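PDB 4N0L: predicted component of a thermophile-specific DNA repair system, contains a RAMP domain, which binds CRISPR RNA as the Csm3 protein of type III-A CRISPR systems and, judging from its family, probably acts as an RNA endonuclease. Local coordinates for residues E295-E300 with V319-D324; R271-C276 with D303-L308; G291-E296 with S309-E314. All blocks are in the same frame, centred on the assembly; numbering follows the deposited sequence.

Interaction 1 (E295-E300 with V319-D324); sequences EEDKDE and VIRARD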
loop_
_atom_site.group_PDB
_atom_site.type_symbol
_atom_site.label_atom_id
_atom_site.label_comp_id
_atom_site.label_asym_id
_atom_site.label_seq_id
_atom_site.Cartn_x
_atom_site.Cartn_y
_atom_site.Cartn_z
ATOM N N GLU A 295 20.032 16.419 10.828
ATOM C CA GLU A 295 19.606 17.522 11.685
ATOM C C GLU A 295 18.903 18.609 10.882
ATOM O O GLU A 295 17.902 19.174 11.324
ATOM C CB GLU A 295 20.795 18.115 12.444
ATOM C CG GLU A 295 20.384 19.073 13.556
ATOM C CD GLU A 295 21.566 19.667 14.298
ATOM O OE1 GLU A 295 22.692 19.629 13.757
ATOM O OE2 GLU A 295 21.369 20.171 15.424
ATOM N N GLU A 296 19.442 18.903 9.704
ATOM C CA GLU A 296 18.850 19.889 8.810
ATOM C C GLU A 296 17.409 19.519 8.447
ATOM O O GLU A 296 16.533 20.382 8.427
ATOM C CB GLU A 296 19.692 20.038 7.541
ATOM C CG GLU A 296 19.137 21.047 6.552
ATOM C CD GLU A 296 20.074 21.306 5.389
ATOM O OE1 GLU A 296 19.624 21.906 4.391
ATOM O OE2 GLU A 296 21.263 20.925 5.478
ATOM N N ASP A 297 17.173 18.238 8.166
ATOM C CA ASP A 297 15.837 17.749 7.822
ATOM C C ASP A 297 14.851 17.961 8.966
ATOM O O ASP A 297 13.679 18.263 8.740
ATOM C CB ASP A 297 15.867 16.261 7.453
ATOM C CG ASP A 297 16.727 15.970 6.239
ATOM O OD1 ASP A 297 16.412 16.480 5.143
ATOM O OD2 ASP A 297 17.707 15.209 6.376
ATOM N N LYS A 298 15.330 17.784 10.193
ATOM C CA LYS A 298 14.493 17.921 11.382
ATOM C C LYS A 298 14.086 19.374 11.617
ATOM O O LYS A 298 12.932 19.658 11.939
ATOM C CB LYS A 298 15.220 17.366 12.608
ATOM C CG LYS A 298 15.574 15.893 12.483
ATOM C CD LYS A 298 16.345 15.388 13.689
ATOM C CE LYS A 298 16.868 13.981 13.441
ATOM N NZ LYS A 298 17.557 13.415 14.632
ATOM N N ASP A 299 15.040 20.288 11.466
ATOM C CA ASP A 299 14.762 21.719 11.582
ATOM C C ASP A 299 13.792 22.173 10.494
ATOM O O ASP A 299 12.894 22.975 10.745
ATOM C CB ASP A 299 16.053 22.537 11.510
ATOM C CG ASP A 299 16.956 22.317 12.710
ATOM O OD1 ASP A 299 16.484 21.765 13.726
ATOM O OD2 ASP A 299 18.140 22.711 12.642
ATOM N N GLU A 300 13.995 21.667 9.282
ATOM C CA GLU A 300 13.131 21.985 8.148
ATOM C C GLU A 300 11.708 21.446 8.298
ATOM O O GLU A 300 10.763 22.049 7.794
ATOM C CB GLU A 300 13.739 21.451 6.845
ATOM C CG GLU A 300 15.003 22.169 6.387
ATOM C CD GLU A 300 14.741 23.580 5.895
ATOM O OE1 GLU A 300 13.566 23.926 5.651
ATOM O OE2 GLU A 300 15.716 24.348 5.754
ATOM N N VAL A 319 18.787 10.203 -1.616
ATOM C CA VAL A 319 17.617 10.662 -0.879
ATOM C C VAL A 319 16.901 11.764 -1.648
ATOM O O VAL A 319 17.477 12.820 -1.913
ATOM C CB VAL A 319 17.998 11.186 0.522
ATOM C CG1 VAL A 319 16.805 11.863 1.187
ATOM C CG2 VAL A 319 18.532 10.053 1.391
ATOM N N ILE A 320 15.650 11.511 -2.020
ATOM C CA ILE A 320 14.839 12.521 -2.690
ATOM C C ILE A 320 13.917 13.193 -1.681
ATOM O O ILE A 320 12.961 12.584 -1.201
ATOM C CB ILE A 320 13.982 11.923 -3.821
ATOM C CG1 ILE A 320 14.837 11.068 -4.760
ATOM C CG2 ILE A 320 13.263 13.032 -4.583
ATOM C CD1 ILE A 320 15.945 11.835 -5.440
ATOM N N ARG A 321 14.200 14.454 -1.370
ATOM C CA ARG A 321 13.419 15.194 -0.388
ATOM C C ARG A 321 12.330 16.005 -1.068
ATOM O O ARG A 321 12.480 16.414 -2.220
ATOM C CB ARG A 321 14.316 16.126 0.430
ATOM C CG ARG A 321 15.350 15.419 1.284
ATOM C CD ARG A 321 16.414 16.388 1.777
ATOM N NE ARG A 321 17.232 15.789 2.827
ATOM C CZ ARG A 321 18.325 15.071 2.598
ATOM N NH1 ARG A 321 19.012 14.558 3.611
ATOM N NH2 ARG A 321 18.728 14.859 1.354
ATOM N N ALA A 322 11.227 16.216 -0.359
ATOM C CA ALA A 322 10.187 17.127 -0.821
ATOM C C ALA A 322 10.812 18.500 -1.026
ATOM O O ALA A 322 10.468 19.230 -1.957
ATOM C CB ALA A 322 9.047 17.194 0.176
ATOM N N ARG A 323 11.735 18.831 -0.126
ATOM C CA ARG A 323 12.477 20.084 -0.145
ATOM C C ARG A 323 13.300 20.257 -1.427
ATOM O O ARG A 323 13.550 21.379 -1.866
ATOM C CB ARG A 323 13.372 20.135 1.103
ATOM C CG ARG A 323 14.589 21.040 1.044
ATOM C CD ARG A 323 15.367 20.947 2.353
ATOM N NE ARG A 323 16.685 20.340 2.189
ATOM C CZ ARG A 323 17.309 19.642 3.133
ATOM N NH1 ARG A 323 16.727 19.446 4.308
ATOM N NH2 ARG A 323 18.510 19.128 2.899
ATOM N N ASP A 324 13.690 19.143 -2.041
ATOM C CA ASP A 324 14.408 19.179 -3.315
ATOM C C ASP A 324 13.494 19.521 -4.489
ATOM O O ASP A 324 13.948 20.056 -5.500
ATOM C CB ASP A 324 15.103 17.841 -3.589
ATOM C CG ASP A 324 16.116 17.479 -2.524
ATOM O OD1 ASP A 324 16.694 18.402 -1.912
ATOM O OD2 ASP A 324 16.344 16.270 -2.310
#

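Interaction 2 (R271-C276 with D303-L308); sequences RIAALC and DEVTYL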
loop_
_atom_site.group_PDB
_atom_site.type_symbol
_atom_site.label_atom_id
_atom_site.label_comp_id
_atom_site.label_asym_id
_atom_site.label_seq_id
_atom_site.Cartn_x
_atom_site.Cartn_y
_atom_site.Cartn_z
ATOM N N ARG A 271 1.937 12.478 5.198
ATOM C CA ARG A 271 2.916 13.536 5.004
ATOM C C ARG A 271 4.270 12.894 4.750
ATOM O O ARG A 271 4.943 12.442 5.674
ATOM C CB ARG A 271 2.966 14.463 6.221
ATOM C CG ARG A 271 1.693 15.275 6.415
ATOM C CD ARG A 271 1.716 16.089 7.699
ATOM N NE ARG A 271 0.532 16.938 7.813
ATOM C CZ ARG A 271 0.518 18.139 8.383
ATOM N NH1 ARG A 271 1.624 18.643 8.914
ATOM N NH2 ARG A 271 -0.612 18.835 8.433
ATOM N N ILE A 272 4.655 12.845 3.481
ATOM C CA ILE A 272 5.838 12.108 3.065
ATOM C C ILE A 272 6.986 13.069 2.792
ATOM O O ILE A 272 6.954 13.840 1.832
ATOM C CB ILE A 272 5.551 11.258 1.818
ATOM C CG1 ILE A 272 4.400 10.290 2.103
ATOM C CG2 ILE A 272 6.800 10.509 1.385
ATOM C CD1 ILE A 272 3.848 9.600 0.871
ATOM N N ALA A 273 8.000 13.018 3.648
ATOM C CA ALA A 273 9.090 13.983 3.608
ATOM C C ALA A 273 10.165 13.615 2.590
ATOM O O ALA A 273 10.811 14.497 2.019
ATOM C CB ALA A 273 9.708 14.123 4.990
ATOM N N ALA A 274 10.351 12.322 2.348
ATOM C CA ALA A 274 11.424 11.885 1.465
ATOM C C ALA A 274 11.229 10.482 0.903
ATOM O O ALA A 274 10.598 9.625 1.527
ATOM C CB ALA A 274 12.755 11.961 2.195
ATOM N N LEU A 275 11.773 10.267 -0.292
ATOM C CA LEU A 275 11.921 8.928 -0.853
ATOM C C LEU A 275 13.387 8.523 -0.768
ATOM O O LEU A 275 14.248 9.160 -1.375
ATOM C CB LEU A 275 11.436 8.877 -2.304
ATOM C CG LEU A 275 9.958 8.607 -2.604
ATOM C CD1 LEU A 275 9.032 9.312 -1.621
ATOM C CD2 LEU A 275 9.636 9.019 -4.030
ATOM N N CYS A 276 13.667 7.453 -0.031
ATOM C CA CYS A 276 15.043 7.055 0.239
ATOM C C CYS A 276 15.405 5.750 -0.458
ATOM O O CYS A 276 14.848 4.695 -0.153
ATOM C CB CYS A 276 15.266 6.931 1.747
ATOM S SG CYS A 276 14.777 8.401 2.692
ATOM N N ASP A 303 7.548 21.631 12.911
ATOM C CA ASP A 303 6.281 21.003 13.299
ATOM C C ASP A 303 5.479 20.264 12.216
ATOM O O ASP A 303 4.398 19.748 12.505
ATOM C CB ASP A 303 5.380 22.078 13.924
ATOM C CG ASP A 303 4.462 21.524 14.998
ATOM O OD1 ASP A 303 4.892 20.617 15.742
ATOM O OD2 ASP A 303 3.311 21.997 15.099
ATOM N N GLU A 304 5.983 20.199 10.987
ATOM C CA GLU A 304 5.188 19.647 9.889
ATOM C C GLU A 304 5.311 18.125 9.789
ATOM O O GLU A 304 4.324 17.445 9.503
ATOM C CB GLU A 304 5.592 20.288 8.555
ATOM C CG GLU A 304 5.390 21.803 8.478
ATOM C CD GLU A 304 3.926 22.230 8.542
ATOM O OE1 GLU A 304 3.029 21.358 8.516
ATOM O OE2 GLU A 304 3.671 23.451 8.626
ATOM N N VAL A 305 6.503 17.585 10.022
ATOM C CA VAL A 305 6.681 16.136 10.020
ATOM C C VAL A 305 7.409 15.743 11.301
ATOM O O VAL A 305 8.634 15.634 11.326
ATOM C CB VAL A 305 7.473 15.643 8.788
ATOM C CG1 VAL A 305 7.528 14.121 8.766
ATOM C CG2 VAL A 305 6.849 16.166 7.501
ATOM N N THR A 306 6.636 15.510 12.359
ATOM C CA THR A 306 7.183 15.342 13.702
ATOM C C THR A 306 7.971 14.049 13.890
ATOM O O THR A 306 8.810 13.955 14.787
ATOM C CB THR A 306 6.063 15.394 14.761
ATOM O OG1 THR A 306 5.284 14.193 14.704
ATOM C CG2 THR A 306 5.164 16.591 14.513
ATOM N N TYR A 307 7.698 13.061 13.043
ATOM C CA TYR A 307 8.332 11.752 13.152
ATOM C C TYR A 307 9.839 11.836 12.960
ATOM O O TYR A 307 10.588 11.037 13.525
ATOM C CB TYR A 307 7.737 10.785 12.127
ATOM C CG TYR A 307 8.261 9.365 12.213
ATOM C CD1 TYR A 307 8.286 8.683 13.424
ATOM C CD2 TYR A 307 8.713 8.700 11.079
ATOM C CE1 TYR A 307 8.749 7.377 13.501
ATOM C CE2 TYR A 307 9.180 7.398 11.146
ATOM C CZ TYR A 307 9.195 6.741 12.360
ATOM O OH TYR A 307 9.664 5.449 12.429
ATOM N N LEU A 308 10.275 12.808 12.164
ATOM C CA LEU A 308 11.686 12.932 11.816
ATOM C C LEU A 308 12.565 13.196 13.037
ATOM O O LEU A 308 13.720 12.775 13.073
ATOM C CB LEU A 308 11.886 14.035 10.776
ATOM C CG LEU A 308 11.192 13.803 9.428
ATOM C CD1 LEU A 308 11.632 14.837 8.405
ATOM C CD2 LEU A 308 11.423 12.387 8.903
HETATM O O HOH W 1 1.957 20.755 11.086
#

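Interaction 3 (G291-E296 with S309-E314); sequences GFPEEE and SDLEAE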
loop_
_atom_site.group_PDB
_atom_site.type_symbol
_atom_site.label_atom_id
_atom_site.label_comp_id
_atom_site.label_asym_id
_atom_site.label_seq_id
_atom_site.Cartn_x
_atom_site.Cartn_y
_atom_site.Cartn_z
ATOM N N GLY A 291 22.398 10.694 4.084
ATOM C CA GLY A 291 21.682 10.352 5.298
ATOM C C GLY A 291 20.323 11.016 5.404
ATOM O O GLY A 291 20.105 12.107 4.874
ATOM N N PHE A 292 19.405 10.341 6.091
ATOM C CA PHE A 292 18.077 10.878 6.349
ATOM C C PHE A 292 17.413 10.140 7.505
ATOM O O PHE A 292 17.468 8.911 7.573
ATOM C CB PHE A 292 17.196 10.786 5.098
ATOM C CG PHE A 292 15.872 11.483 5.238
ATOM C CD1 PHE A 292 15.764 12.845 5.003
ATOM C CD2 PHE A 292 14.737 10.781 5.612
ATOM C CE1 PHE A 292 14.548 13.496 5.136
ATOM C CE2 PHE A 292 13.520 11.426 5.747
ATOM C CZ PHE A 292 13.426 12.786 5.511
ATOM N N PRO A 293 16.780 10.891 8.421
ATOM C CA PRO A 293 16.794 12.355 8.416
ATOM C C PRO A 293 18.005 12.928 9.149
ATOM O O PRO A 293 18.346 12.465 10.238
ATOM C CB PRO A 293 15.500 12.710 9.147
ATOM C CG PRO A 293 15.333 11.598 10.124
ATOM C CD PRO A 293 15.860 10.355 9.441
ATOM N N GLU A 294 18.658 13.914 8.544
ATOM C CA GLU A 294 19.742 14.623 9.211
ATOM C C GLU A 294 19.176 15.771 10.042
ATOM O O GLU A 294 17.975 16.045 9.985
ATOM C CB GLU A 294 20.761 15.127 8.190
ATOM C CG GLU A 294 21.619 14.010 7.608
ATOM C CD GLU A 294 22.378 14.429 6.366
ATOM O OE1 GLU A 294 22.122 15.539 5.855
ATOM O OE2 GLU A 294 23.229 13.643 5.898
ATOM N N GLU A 295 20.032 16.419 10.828
ATOM C CA GLU A 295 19.606 17.522 11.685
ATOM C C GLU A 295 18.903 18.609 10.882
ATOM O O GLU A 295 17.902 19.174 11.324
ATOM C CB GLU A 295 20.795 18.115 12.444
ATOM C CG GLU A 295 20.384 19.073 13.556
ATOM C CD GLU A 295 21.566 19.667 14.298
ATOM O OE1 GLU A 295 22.692 19.629 13.757
ATOM O OE2 GLU A 295 21.369 20.171 15.424
ATOM N N GLU A 296 19.442 18.903 9.704
ATOM C CA GLU A 296 18.850 19.889 8.810
ATOM C C GLU A 296 17.409 19.519 8.447
ATOM O O GLU A 296 16.533 20.382 8.427
ATOM C CB GLU A 296 19.692 20.038 7.541
ATOM C CG GLU A 296 19.137 21.047 6.552
ATOM C CD GLU A 296 20.074 21.306 5.389
ATOM O OE1 GLU A 296 19.624 21.906 4.391
ATOM O OE2 GLU A 296 21.263 20.925 5.478
ATOM N N SER A 309 12.015 13.875 14.039
ATOM C CA SER A 309 12.779 14.191 15.245
ATOM C C SER A 309 13.020 12.965 16.121
ATOM O O SER A 309 13.901 12.975 16.980
ATOM C CB SER A 309 12.067 15.273 16.063
ATOM O OG SER A 309 12.035 16.510 15.371
ATOM N N ASP A 310 12.246 11.909 15.897
ATOM C CA ASP A 310 12.378 10.683 16.681
ATOM C C ASP A 310 13.387 9.721 16.067
ATOM O O ASP A 310 13.711 8.693 16.660
ATOM C CB ASP A 310 11.025 9.982 16.819
ATOM C CG ASP A 310 9.981 10.852 17.491
ATOM O OD1 ASP A 310 10.359 11.877 18.093
ATOM O OD2 ASP A 310 8.782 10.504 17.423
ATOM N N LEU A 311 13.839 10.069 14.873
ATOM C CA LEU A 311 14.692 9.214 14.076
ATOM C C LEU A 311 16.154 9.606 14.121
ATOM O O LEU A 311 16.505 10.770 14.079
ATOM C CB LEU A 311 14.233 9.234 12.621
ATOM C CG LEU A 311 13.273 8.148 12.158
ATOM C CD1 LEU A 311 12.421 7.663 13.306
ATOM C CD2 LEU A 311 12.414 8.644 11.016
ATOM N N GLU A 312 16.998 8.594 14.190
ATOM C CA GLU A 312 18.410 8.743 13.931
ATOM C C GLU A 312 18.568 8.604 12.423
ATOM O O GLU A 312 17.754 7.972 11.769
ATOM C CB GLU A 312 19.187 7.663 14.673
ATOM C CG GLU A 312 20.435 8.149 15.385
ATOM C CD GLU A 312 20.183 9.291 16.350
ATOM O OE1 GLU A 312 19.979 9.024 17.548
ATOM O OE2 GLU A 312 20.211 10.459 15.920
ATOM N N ALA A 313 19.590 9.217 11.861
ATOM C CA ALA A 313 19.753 9.194 10.418
ATOM C C ALA A 313 20.156 7.821 9.896
ATOM O O ALA A 313 20.894 7.093 10.537
ATOM C CB ALA A 313 20.749 10.246 9.979
ATOM N N GLU A 314 19.652 7.473 8.724
ATOM C CA GLU A 314 20.045 6.234 8.070
ATOM C C GLU A 314 20.724 6.504 6.752
ATOM O O GLU A 314 20.478 7.517 6.088
ATOM C CB GLU A 314 18.862 5.299 7.819
ATOM C CG GLU A 314 18.828 4.025 8.667
ATOM C CD GLU A 314 17.963 4.134 9.893
ATOM O OE1 GLU A 314 16.746 4.351 9.746
ATOM O OE2 GLU A 314 18.486 3.928 11.005
#

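Interaction 1 (E295-E300 with V319-D324)
D297 OD1 is gripped by two arginines at once: R321 NE meets it at 2.6 Å and R323 NH1 lies 3.1 Å away as a second salt-bridge partner. R321 approaches side-on. While its NE holds OD1, its NH1 donates to D297 OD2 at 3.1 Å, both bonds nearly straight, each oxygen using its syn lone pair. Carboxylate and guanidinium are almost coplanar, which lets both N-H groups point straight at the oxygens, and V319 CG1 packs over one face of the R321 guanidinium. The first torsion of D297 (chi1 -62°) sets CG anti to the carbonyl carbon, beside the backbone N. OD2 also accepts a bond from the backbone N of E294, at the N-cap position of helix 295-300. R323 arrives differently. Its chain bends at chi3, and its guanidinium lies between two groups: R321 CD is 3.6 Å above the centre of one face, and E296 OE1 stands over the opposite face, toward the rim, 3.3 Å from R323 NH2. Carboxylate and guanidinium are stacked there in a long, weak ion pair held by charge alone, with no N-H pointing at the oxygen. The result is a salt-bridge network in which two positive charges converge on one buried carboxylate, an environment that would be expected to favour its ionised form, while the exposed E296 probably offsets part of the charge of R323.

Interaction 2 (R271-C276 with D303-L308)
R271 and E304 cross obliquely, their guanidinium and carboxylate planes 26° apart; R271 NH1 makes the polar bonds to the loop, while NE turns to E269 in a salt bridge. The arginine chain is extended from CG to NE, and NH1 at its end donates to the backbone O of E304 at 3.0 Å. That carbonyl is met in its own plane, on a lone pair, and lies close to the guanidinium plane. E304 OE1 is a further partner of R271 NH1 at 3.1 Å, a salt bridge whose hydrogen bond is weak because the N-H is poorly aligned. The glutamate chain bends at chi2 (-66°) on its way there. A water accepts from the same NH1 and donates to D303 O, tying the arginine to one more carbonyl of the loop. Nearer L308 the contact turns apolar. A273 CB meets L308 CD1 at 4.0 Å and V305 CG2 at 4.3 Å, so two branched side chains converge on a single methyl. A273 and A274 both face V11 in a classic beta bulge of strand 268-278, which runs between strands 7-16 and 318-321. F292 of strand 290-292 packs on A273 and L308, while Y182 of helix 181-191 touches D303 and T306 in the loop.

Interaction 3 (G291-E296 with S309-E314)
L311 opens the contact by laying its CB against the ring of P293, 3.6 Å from CG and slightly farther from CD, the two side chains crossing at about a right angle. The leucine also packs on V11 of strand 7-16, so it joins the proline to the main sheet. At E312 the side chain starts off away from the partner and the backbone takes over, its O lying 3.8 Å from P293 CD. A313 follows, with its CB 3.3 Å from P293 O, a close meeting of a methyl and a carbonyl. E314 then forms the regular part of the contact. Its N donates to F292 O at 2.9 Å, from above the carbonyl plane, and its O receives F292 N at 3.0 Å, in plane. The same E314 O takes a CA-H...O contact from G291 CA at 3.2 Å. Where the pairing ends, the peptide bond before P293 is cis, and the proline nitrogen carries no hydrogen to continue it. With the cis bond, P293 lies over its neighbour, CB 3.9 Å above the centre of one face of the F292 ring, as is common for an aromatic residue before a cis-proline. With CG anti to the backbone N (chi1 -173°), the F292 side chain leaves the small sheet, and the ring rests on A273, A274 and C276 of strand 268-278. Immediately beyond, E294 takes the N-cap position of helix 295-300. F292 and E314 thus make an antiparallel, hydrogen-bonded pair in a two-stranded accessory sheet (290-292 and 314-316) packed against the five-stranded antiparallel sheet of this RRM-like RAMP protein.

How the interactions relate
The three contacts show how chemistry follows place in a fold. Interaction 2 is the most buried, while interaction 1 lies at the surface and interaction 3 is intermediate. Charged groups dominate at the surface; in the buried contact methyl packing joins an arginine bonded to a carbonyl and, more weakly, to a glutamate; backbone pairing with proline packing serves the third. Interactions 1 and 2 meet in the main sheet, where strands 318-321 and 268-278 are neighbours: A322 N probably bonds to A273 O and L275 N to I320 O. Interactions 1 and 3 share the start of helix 295-300, and K298 NZ bonds to L311 O. F292 touches residues of all three, including D297 and L308.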